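Local coordinates for probable flavin reductase (Sinorhizobium meliloti, PDB 3RH7), which probably acts as an FMN-binding flavin reductase that uses NADPH, with a split-barrel domain and a Nudix-type domain, at residues L186-F197 / T219-L230; F236-K244 / S280-F290. All coordinates share one frame; numbering follows the deposited sequence.

Contact 1 (L186-F197 / T219-L230)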
loop_
_atom_site.group_PDB
_atom_site.type_symbol
_atom_site.label_atom_id
_atom_site.label_comp_id
_atom_site.label_asym_id
_atom_site.label_seq_id
_atom_site.Cartn_x
_atom_site.Cartn_y
_atom_site.Cartn_z
ATOM N N LEU A 186 -16.001 16.728 7.494
ATOM C CA LEU A 186 -14.874 16.301 6.675
ATOM C C LEU A 186 -13.668 17.123 7.022
ATOM O O LEU A 186 -13.645 18.323 6.742
ATOM C CB LEU A 186 -15.188 16.434 5.188
ATOM C CG LEU A 186 -16.422 15.738 4.675
ATOM C CD1 LEU A 186 -16.526 15.931 3.210
ATOM C CD2 LEU A 186 -16.392 14.256 5.021
ATOM N N GLY A 187 -12.699 16.491 7.671
ATOM C CA GLY A 187 -11.457 17.154 8.046
ATOM C C GLY A 187 -10.279 16.660 7.241
ATOM O O GLY A 187 -10.372 15.626 6.577
ATOM N N ALA A 188 -9.156 17.365 7.309
ATOM C CA ALA A 188 -7.967 16.955 6.589
ATOM C C ALA A 188 -6.683 17.324 7.300
ATOM O O ALA A 188 -6.577 18.401 7.891
ATOM C CB ALA A 188 -7.957 17.570 5.200
ATOM N N VAL A 189 -5.685 16.425 7.207
ATOM C CA VAL A 189 -4.309 16.636 7.679
ATOM C C VAL A 189 -3.571 16.990 6.399
ATOM O O VAL A 189 -3.067 16.095 5.698
ATOM C CB VAL A 189 -3.712 15.434 8.461
ATOM C CG1 VAL A 189 -2.252 15.678 8.796
ATOM C CG2 VAL A 189 -4.505 15.168 9.734
ATOM N N LEU A 190 -3.674 18.283 6.009
ATOM C CA LEU A 190 -3.148 18.831 4.763
ATOM C C LEU A 190 -1.704 19.268 4.945
ATOM O O LEU A 190 -1.436 20.227 5.678
ATOM C CB LEU A 190 -4.039 20.004 4.317
ATOM C CG LEU A 190 -3.727 20.682 2.993
ATOM C CD1 LEU A 190 -4.108 19.815 1.807
ATOM C CD2 LEU A 190 -4.468 21.965 2.886
ATOM N N GLU A 191 -0.781 18.568 4.275
ATOM C CA GLU A 191 0.643 18.832 4.391
ATOM C C GLU A 191 1.232 19.652 3.224
ATOM O O GLU A 191 0.899 19.391 2.068
ATOM C CB GLU A 191 1.408 17.513 4.509
ATOM C CG GLU A 191 1.286 16.849 5.867
ATOM C CD GLU A 191 2.035 15.542 6.031
ATOM O OE1 GLU A 191 3.086 15.368 5.369
ATOM O OE2 GLU A 191 1.593 14.711 6.859
ATOM N N GLN A 192 2.110 20.632 3.534
ATOM C CA GLN A 192 2.807 21.391 2.514
ATOM C C GLN A 192 4.177 20.768 2.391
ATOM O O GLN A 192 4.368 19.902 1.498
ATOM C CB GLN A 192 2.873 22.886 2.778
ATOM C CG GLN A 192 3.209 23.600 1.490
ATOM C CD GLN A 192 2.788 25.026 1.483
ATOM O OE1 GLN A 192 3.137 25.817 2.382
ATOM N NE2 GLN A 192 2.104 25.397 0.409
ATOM N N GLN A 193 5.116 21.126 3.300
ATOM C CA GLN A 193 6.359 20.395 3.237
ATOM C C GLN A 193 6.193 19.311 4.250
ATOM O O GLN A 193 5.637 18.222 3.937
ATOM C CB GLN A 193 7.581 21.268 3.429
ATOM C CG GLN A 193 7.926 22.090 2.175
ATOM C CD GLN A 193 7.887 21.306 0.877
ATOM O OE1 GLN A 193 7.067 21.597 -0.001
ATOM N NE2 GLN A 193 8.768 20.303 0.728
ATOM N N GLY A 194 6.535 19.643 5.477
ATOM C CA GLY A 194 6.312 18.743 6.588
ATOM C C GLY A 194 5.393 19.466 7.510
ATOM O O GLY A 194 5.333 19.125 8.691
ATOM N N ALA A 195 4.751 20.539 6.978
ATOM C CA ALA A 195 3.896 21.431 7.761
ATOM C C ALA A 195 2.427 21.199 7.479
ATOM O O ALA A 195 2.007 21.157 6.323
ATOM C CB ALA A 195 4.256 22.870 7.488
ATOM N N VAL A 196 1.660 21.041 8.552
ATOM C CA VAL A 196 0.232 20.770 8.503
ATOM C C VAL A 196 -0.520 22.111 8.447
ATOM O O VAL A 196 -0.124 23.070 9.112
ATOM C CB VAL A 196 -0.229 19.851 9.686
ATOM C CG1 VAL A 196 -0.016 20.512 11.048
ATOM C CG2 VAL A 196 -1.668 19.400 9.519
ATOM N N PHE A 197 -1.593 22.173 7.646
ATOM C CA PHE A 197 -2.398 23.384 7.546
ATOM C C PHE A 197 -3.308 23.496 8.741
ATOM O O PHE A 197 -4.021 22.538 9.077
ATOM C CB PHE A 197 -3.230 23.394 6.256
ATOM C CG PHE A 197 -4.076 24.635 6.102
ATOM C CD1 PHE A 197 -3.538 25.798 5.590
ATOM C CD2 PHE A 197 -5.416 24.640 6.488
ATOM C CE1 PHE A 197 -4.317 26.944 5.463
ATOM C CE2 PHE A 197 -6.199 25.789 6.356
ATOM C CZ PHE A 197 -5.645 26.931 5.839
ATOM N N THR A 219 -15.600 16.618 -2.270
ATOM C CA THR A 219 -16.101 17.723 -1.449
ATOM C C THR A 219 -14.937 18.452 -0.732
ATOM O O THR A 219 -14.814 19.693 -0.799
ATOM C CB THR A 219 -17.125 17.183 -0.452
ATOM O OG1 THR A 219 -18.218 16.614 -1.163
ATOM C CG2 THR A 219 -17.639 18.251 0.507
ATOM N N LEU A 220 -14.083 17.651 -0.079
ATOM C CA LEU A 220 -12.959 18.134 0.695
ATOM C C LEU A 220 -11.920 18.764 -0.185
ATOM O O LEU A 220 -11.375 19.788 0.206
ATOM C CB LEU A 220 -12.366 16.986 1.490
ATOM C CG LEU A 220 -11.423 17.325 2.615
ATOM C CD1 LEU A 220 -12.038 18.301 3.590
ATOM C CD2 LEU A 220 -11.003 16.056 3.331
ATOM N N ALA A 221 -11.651 18.176 -1.382
ATOM C CA ALA A 221 -10.666 18.736 -2.325
ATOM C C ALA A 221 -11.121 20.129 -2.779
ATOM O O ALA A 221 -10.362 21.089 -2.670
ATOM C CB ALA A 221 -10.496 17.820 -3.503
ATOM N N ALA A 222 -12.405 20.247 -3.165
ATOM C CA ALA A 222 -13.013 21.508 -3.575
ATOM C C ALA A 222 -12.910 22.543 -2.467
ATOM O O ALA A 222 -12.436 23.656 -2.740
ATOM C CB ALA A 222 -14.465 21.280 -3.953
ATOM N N TYR A 223 -13.300 22.150 -1.203
ATOM C CA TYR A 223 -13.287 23.032 -0.022
ATOM C C TYR A 223 -11.875 23.553 0.217
ATOM O O TYR A 223 -11.672 24.781 0.232
ATOM C CB TYR A 223 -13.841 22.331 1.241
ATOM C CG TYR A 223 -13.652 23.116 2.523
ATOM C CD1 TYR A 223 -14.326 24.313 2.740
ATOM C CD2 TYR A 223 -12.758 22.692 3.500
ATOM C CE1 TYR A 223 -14.136 25.054 3.909
ATOM C CE2 TYR A 223 -12.533 23.445 4.663
ATOM C CZ TYR A 223 -13.230 24.622 4.869
ATOM O OH TYR A 223 -13.037 25.344 6.038
ATOM N N LEU A 224 -10.902 22.627 0.372
ATOM C CA LEU A 224 -9.517 22.978 0.649
ATOM C C LEU A 224 -8.904 23.885 -0.421
ATOM O O LEU A 224 -8.305 24.894 -0.057
ATOM C CB LEU A 224 -8.663 21.728 0.835
ATOM C CG LEU A 224 -9.061 20.854 2.028
ATOM C CD1 LEU A 224 -8.344 19.529 1.996
ATOM C CD2 LEU A 224 -8.893 21.564 3.326
ATOM N N GLU A 225 -9.098 23.565 -1.722
ATOM C CA GLU A 225 -8.572 24.332 -2.855
ATOM C C GLU A 225 -9.097 25.770 -2.812
ATOM O O GLU A 225 -8.308 26.702 -2.926
ATOM C CB GLU A 225 -8.908 23.658 -4.186
ATOM C CG GLU A 225 -8.061 22.426 -4.447
ATOM C CD GLU A 225 -7.854 22.034 -5.896
ATOM O OE1 GLU A 225 -8.616 22.532 -6.758
ATOM O OE2 GLU A 225 -6.929 21.230 -6.171
ATOM N N GLN A 226 -10.409 25.944 -2.563
ATOM C CA GLN A 226 -11.092 27.232 -2.413
ATOM C C GLN A 226 -10.492 28.025 -1.240
ATOM O O GLN A 226 -10.191 29.212 -1.388
ATOM C CB GLN A 226 -12.606 26.942 -2.178
ATOM C CG GLN A 226 -13.500 28.077 -1.638
ATOM C CD GLN A 226 -13.438 28.277 -0.142
ATOM O OE1 GLN A 226 -13.417 27.329 0.644
ATOM N NE2 GLN A 226 -13.345 29.536 0.283
ATOM N N LEU A 227 -10.379 27.362 -0.066
ATOM C CA LEU A 227 -9.960 27.917 1.198
ATOM C C LEU A 227 -8.545 28.497 1.131
ATOM O O LEU A 227 -8.326 29.679 1.505
ATOM C CB LEU A 227 -10.063 26.820 2.275
ATOM C CG LEU A 227 -9.650 27.187 3.720
ATOM C CD1 LEU A 227 -10.655 28.132 4.394
ATOM C CD2 LEU A 227 -9.455 25.935 4.548
ATOM N N THR A 228 -7.613 27.658 0.634
ATOM C CA THR A 228 -6.181 27.917 0.574
ATOM C C THR A 228 -5.731 28.627 -0.707
ATOM O O THR A 228 -4.730 29.366 -0.688
ATOM C CB THR A 228 -5.410 26.607 0.704
ATOM O OG1 THR A 228 -5.694 25.814 -0.439
ATOM C CG2 THR A 228 -5.754 25.835 1.984
ATOM N N GLY A 229 -6.432 28.375 -1.807
ATOM C CA GLY A 229 -6.058 28.929 -3.108
ATOM C C GLY A 229 -4.909 28.134 -3.719
ATOM O O GLY A 229 -4.225 28.599 -4.639
ATOM N N LEU A 230 -4.686 26.936 -3.177
ATOM C CA LEU A 230 -3.633 26.017 -3.548
ATOM C C LEU A 230 -4.252 24.781 -4.199
ATOM O O LEU A 230 -5.467 24.622 -4.171
ATOM C CB LEU A 230 -2.884 25.638 -2.259
ATOM C CG LEU A 230 -1.596 26.344 -1.899
ATOM C CD1 LEU A 230 -1.730 27.846 -1.934
ATOM C CD2 LEU A 230 -1.195 25.978 -0.508
#

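Contact 2 (F236-K244 / S280-F290)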
loop_
_atom_site.group_PDB
_atom_site.type_symbol
_atom_site.label_atom_id
_atom_site.label_comp_id
_atom_site.label_asym_id
_atom_site.label_seq_id
_atom_site.Cartn_x
_atom_site.Cartn_y
_atom_site.Cartn_z
ATOM N N PHE A 236 -5.398 8.879 1.432
ATOM C CA PHE A 236 -6.010 7.815 2.208
ATOM C C PHE A 236 -6.676 8.377 3.431
ATOM O O PHE A 236 -6.261 9.409 3.940
ATOM C CB PHE A 236 -4.962 6.759 2.620
ATOM C CG PHE A 236 -4.542 5.789 1.542
ATOM C CD1 PHE A 236 -5.340 4.705 1.214
ATOM C CD2 PHE A 236 -3.340 5.948 0.872
ATOM C CE1 PHE A 236 -4.952 3.806 0.217
ATOM C CE2 PHE A 236 -2.958 5.065 -0.133
ATOM C CZ PHE A 236 -3.762 3.997 -0.457
ATOM N N LEU A 237 -7.688 7.676 3.926
ATOM C CA LEU A 237 -8.388 8.051 5.149
ATOM C C LEU A 237 -7.400 8.032 6.312
ATOM O O LEU A 237 -6.581 7.106 6.441
ATOM C CB LEU A 237 -9.560 7.095 5.412
ATOM C CG LEU A 237 -10.770 7.289 4.539
ATOM C CD1 LEU A 237 -11.708 6.148 4.684
ATOM C CD2 LEU A 237 -11.482 8.552 4.895
ATOM N N TYR A 238 -7.428 9.095 7.108
ATOM C CA TYR A 238 -6.534 9.224 8.248
ATOM C C TYR A 238 -7.182 8.666 9.513
ATOM O O TYR A 238 -6.576 7.871 10.230
ATOM C CB TYR A 238 -6.171 10.687 8.424
ATOM C CG TYR A 238 -4.966 10.941 9.285
ATOM C CD1 TYR A 238 -3.686 10.919 8.743
ATOM C CD2 TYR A 238 -5.107 11.340 10.606
ATOM C CE1 TYR A 238 -2.572 11.244 9.509
ATOM C CE2 TYR A 238 -3.998 11.670 11.382
ATOM C CZ TYR A 238 -2.733 11.618 10.827
ATOM O OH TYR A 238 -1.624 11.920 11.577
ATOM N N SER A 239 -8.432 9.059 9.754
ATOM C CA SER A 239 -9.174 8.687 10.945
ATOM C C SER A 239 -10.700 8.828 10.742
ATOM O O SER A 239 -11.152 9.754 10.073
ATOM C CB SER A 239 -8.708 9.587 12.088
ATOM O OG SER A 239 -9.498 9.442 13.252
ATOM N N VAL A 240 -11.474 7.924 11.319
ATOM C CA VAL A 240 -12.939 8.003 11.288
ATOM C C VAL A 240 -13.394 7.824 12.725
ATOM O O VAL A 240 -13.057 6.805 13.329
ATOM C CB VAL A 240 -13.645 7.016 10.335
ATOM C CG1 VAL A 240 -15.150 7.170 10.444
ATOM C CG2 VAL A 240 -13.188 7.214 8.894
ATOM N N TYR A 241 -14.108 8.818 13.286
ATOM C CA TYR A 241 -14.520 8.792 14.675
ATOM C C TYR A 241 -15.788 9.628 14.943
ATOM O O TYR A 241 -16.206 10.391 14.095
ATOM C CB TYR A 241 -13.356 9.315 15.542
ATOM C CG TYR A 241 -13.024 10.780 15.370
ATOM C CD1 TYR A 241 -13.615 11.752 16.178
ATOM C CD2 TYR A 241 -12.075 11.195 14.445
ATOM C CE1 TYR A 241 -13.300 13.105 16.039
ATOM C CE2 TYR A 241 -11.752 12.548 14.291
ATOM C CZ TYR A 241 -12.362 13.501 15.097
ATOM O OH TYR A 241 -12.057 14.839 14.971
ATOM N N GLU A 242 -16.389 9.479 16.131
ATOM C CA GLU A 242 -17.532 10.269 16.558
ATOM C C GLU A 242 -17.027 11.222 17.644
ATOM O O GLU A 242 -16.480 10.755 18.645
ATOM C CB GLU A 242 -18.683 9.383 17.063
ATOM C CG GLU A 242 -20.006 10.131 17.125
ATOM C CD GLU A 242 -21.159 9.499 17.876
ATOM O OE1 GLU A 242 -20.927 8.988 18.994
ATOM O OE2 GLU A 242 -22.313 9.624 17.400
ATOM N N ASP A 243 -17.151 12.544 17.434
ATOM C CA ASP A 243 -16.690 13.519 18.422
ATOM C C ASP A 243 -17.500 13.385 19.698
ATOM O O ASP A 243 -18.718 13.554 19.686
ATOM C CB ASP A 243 -16.756 14.950 17.876
ATOM C CG ASP A 243 -15.664 15.831 18.434
ATOM O OD1 ASP A 243 -15.680 16.092 19.674
ATOM O OD2 ASP A 243 -14.777 16.259 17.635
ATOM N N LYS A 244 -16.820 13.005 20.785
ATOM C CA LYS A 244 -17.423 12.738 22.096
ATOM C C LYS A 244 -18.109 13.977 22.701
ATOM O O LYS A 244 -19.125 13.828 23.382
ATOM C CB LYS A 244 -16.370 12.173 23.056
ATOM C CG LYS A 244 -16.056 10.694 22.780
ATOM C CD LYS A 244 -14.858 10.154 23.561
ATOM C CE LYS A 244 -14.704 8.654 23.385
ATOM N NZ LYS A 244 -13.470 8.133 24.030
ATOM N N SER A 280 -10.304 21.522 19.720
ATOM C CA SER A 280 -10.902 20.391 20.430
ATOM C C SER A 280 -9.829 19.367 20.831
ATOM O O SER A 280 -8.731 19.391 20.274
ATOM C CB SER A 280 -11.968 19.720 19.558
ATOM O OG SER A 280 -11.467 18.761 18.634
ATOM N N SER A 281 -10.153 18.444 21.766
ATOM C CA SER A 281 -9.220 17.396 22.185
ATOM C C SER A 281 -8.887 16.501 20.993
ATOM O O SER A 281 -7.730 16.121 20.819
ATOM C CB SER A 281 -9.806 16.564 23.321
ATOM O OG SER A 281 -10.762 15.630 22.839
ATOM N N ALA A 282 -9.909 16.202 20.157
ATOM C CA ALA A 282 -9.801 15.391 18.945
ATOM C C ALA A 282 -8.753 15.986 18.001
ATOM O O ALA A 282 -7.881 15.245 17.513
ATOM C CB ALA A 282 -11.159 15.320 18.243
ATOM N N THR A 283 -8.820 17.348 17.790
ATOM C CA THR A 283 -7.919 18.086 16.902
ATOM C C THR A 283 -6.492 17.883 17.398
ATOM O O THR A 283 -5.622 17.476 16.620
ATOM C CB THR A 283 -8.320 19.572 16.788
ATOM O OG1 THR A 283 -9.739 19.713 16.873
ATOM C CG2 THR A 283 -7.845 20.210 15.485
ATOM N N ALA A 284 -6.291 18.058 18.716
ATOM C CA ALA A 284 -5.012 17.875 19.383
ATOM C C ALA A 284 -4.504 16.447 19.230
ATOM O O ALA A 284 -3.332 16.269 18.896
ATOM C CB ALA A 284 -5.137 18.241 20.845
ATOM N N ASP A 285 -5.387 15.443 19.393
ATOM C CA ASP A 285 -5.038 14.029 19.223
ATOM C C ASP A 285 -4.488 13.765 17.835
ATOM O O ASP A 285 -3.477 13.073 17.714
ATOM C CB ASP A 285 -6.246 13.122 19.475
ATOM C CG ASP A 285 -6.625 13.015 20.924
ATOM O OD1 ASP A 285 -5.732 12.702 21.744
ATOM O OD2 ASP A 285 -7.831 13.211 21.243
ATOM N N ILE A 286 -5.125 14.353 16.799
ATOM C CA ILE A 286 -4.734 14.201 15.400
ATOM C C ILE A 286 -3.378 14.850 15.171
ATOM O O ILE A 286 -2.524 14.242 14.538
ATOM C CB ILE A 286 -5.830 14.755 14.460
ATOM C CG1 ILE A 286 -7.070 13.829 14.467
ATOM C CG2 ILE A 286 -5.317 14.882 13.062
ATOM C CD1 ILE A 286 -8.387 14.515 14.232
ATOM N N ILE A 287 -3.171 16.068 15.698
ATOM C CA ILE A 287 -1.897 16.804 15.571
ATOM C C ILE A 287 -0.782 16.018 16.287
ATOM O O ILE A 287 0.284 15.833 15.685
ATOM C CB ILE A 287 -2.031 18.267 16.078
ATOM C CG1 ILE A 287 -2.981 19.082 15.170
ATOM C CG2 ILE A 287 -0.686 18.952 16.225
ATOM C CD1 ILE A 287 -2.691 19.081 13.596
ATOM N N ASN A 288 -1.062 15.494 17.529
ATOM C CA ASN A 288 -0.119 14.662 18.288
ATOM C C ASN A 288 0.345 13.489 17.407
ATOM O O ASN A 288 1.546 13.221 17.294
ATOM C CB ASN A 288 -0.755 14.141 19.570
ATOM C CG ASN A 288 -0.987 15.146 20.673
ATOM O OD1 ASN A 288 -0.233 16.120 20.859
ATOM N ND2 ASN A 288 -2.013 14.876 21.484
ATOM N N ARG A 289 -0.620 12.833 16.738
ATOM C CA ARG A 289 -0.387 11.725 15.826
ATOM C C ARG A 289 0.462 12.187 14.636
ATOM O O ARG A 289 1.391 11.486 14.260
ATOM C CB ARG A 289 -1.734 11.156 15.351
ATOM C CG ARG A 289 -1.634 9.789 14.737
ATOM C CD ARG A 289 -2.915 9.372 14.079
ATOM N NE ARG A 289 -2.642 8.665 12.835
ATOM C CZ ARG A 289 -3.565 8.074 12.080
ATOM N NH1 ARG A 289 -4.828 8.049 12.468
ATOM N NH2 ARG A 289 -3.228 7.505 10.929
ATOM N N PHE A 290 0.156 13.364 14.059
ATOM C CA PHE A 290 0.889 13.909 12.918
ATOM C C PHE A 290 2.361 14.125 13.278
ATOM O O PHE A 290 3.221 13.704 12.504
ATOM C CB PHE A 290 0.250 15.229 12.422
ATOM C CG PHE A 290 1.167 16.147 11.636
ATOM C CD1 PHE A 290 1.422 15.914 10.288
ATOM C CD2 PHE A 290 1.777 17.240 12.245
ATOM C CE1 PHE A 290 2.272 16.758 9.567
ATOM C CE2 PHE A 290 2.635 18.072 11.526
ATOM C CZ PHE A 290 2.869 17.832 10.193
#

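Contact 1 (L186-F197 / T219-L230)
T228 packs against F197 and L190 across this contact, and its OG1 is held from two sides. OG1 donates to L224 O at 2.8 Å, from above the carbonyl plane, and accepts from L230 N at 3.1 Å. The second bond makes an ST turn at the C-terminal end of helix 216-228, where G229 takes a positive phi. L224 O also receives the backbone N-H of T228. The helix packs on one face of the mixed four-stranded sheet, consistent with the alpha/beta/alpha sandwich of a Nudix-type domain. Its segment 219-228 crosses strand 186-191 at -64°.

With OG1 between the backbone N and the carbonyl carbon (chi1 66°), CG2 of T228 is left to meet F197. This methyl lies over one face of the F197 ring, 4.1 Å from the centroid and 18° off the normal, a CH-pi contact. L227 adds CD2 obliquely, 3.7 Å from F197 CE2. F267, of the neighbouring short strand, meets F197 edge-to-face. L190 and T228 come tip to tip.

Toward the start of the strand the side chains meet through carbon atoms, and L220 also lies against backbone carbonyls. A188 CB sits between two leucines of successive helical turns, 3.9 Å from L220 CD2 and 3.8 Å from L224 CD1. L186 crosses T219 at about a right angle, CD1 against CG2. The hydroxyl of T219 is bonded to D215 O, while its methyl meets L186. L220 branches over the strand backbone, with CD1 3.5 Å from L186 O.

At the far end Q192 crosses L230. Its NE2 gives hydrogen bonds to S258 O and G260 O, which fix the amide while NE2 rests 3.5 Å from L230 CD2.

Contact 2 (F236-K244 / S280-F290)
The guanidinium of R289 lies flat on the ring of Y238. The planes are 13° apart and the centres 3.8 Å apart, a cation-pi stack displaced toward the ring rim. The two side chains run past each other in opposite directions. R289 CD and NE pass over the CE2-CZ side of the ring, and NH1 reaches back to the strand. There NH1 donates to Y238 O at 2.8 Å. The bond is bent, 141° at the hydrogen, and the donor stands above the carbonyl plane. One tyrosine thus meets the arginine with both its ring and its backbone.

Y238 and S239 form a classic beta bulge opposite V252, on the edge strand of the sheet within this chain. Helix 281-292 packs here on the mixed sheet through strand 232-242, consistent with a Nudix-type domain. CG of Y238 is anti to the backbone N (chi1 -163°), which lays the ring alongside R289. I286 adds CG2 to the ring obliquely, 3.9 Å from CE2.

Y241 points at the helix nearer its start. I286 CD1 lies 3.9 Å from its CE2, and A282 CB 3.8 Å from its CE1. Both approach the ring obliquely. D243 OD2 lies in the plane of the Y241 ring, at its edge, and 3.8 Å from A282 CB. S280, at the N-cap position, shares a 2.6 Å hydrogen bond between its OG and T283 OG1.

R289 NE pairs with E293 OE2. A leucine in place of R289 would probably leave one face of Y238 without its flat partner, Y238 O without this donor and E293 without its salt-bridge mate. Between the E293 carboxylate, the aromatic face and the strand carbonyl, the positive charge of the guanidinium is probably well stabilised, and its rotation restricted.

In the fold
Contacts 1 and 2 lie on opposite faces of the same mixed sheet, with centres about 15 Å apart. Helix 216-228 packs on one face and helix 281-292 on the other. Residues of strand 186-191 alternate between them: L186, A188 and L190 serve contact 1, while V189 turns to contact 2, its CG2 3.4 Å from I286 CG2. V196 CG1 also meets F290 CE2, at 3.6 Å. In the chain, helix 216-228 leads into strand 232-242, so contact 1 closes before contact 2 opens. Both lie away from the annotated FMN-binding residues. In contact 2 the side chain of R289 is about 11 Å from bound FMN.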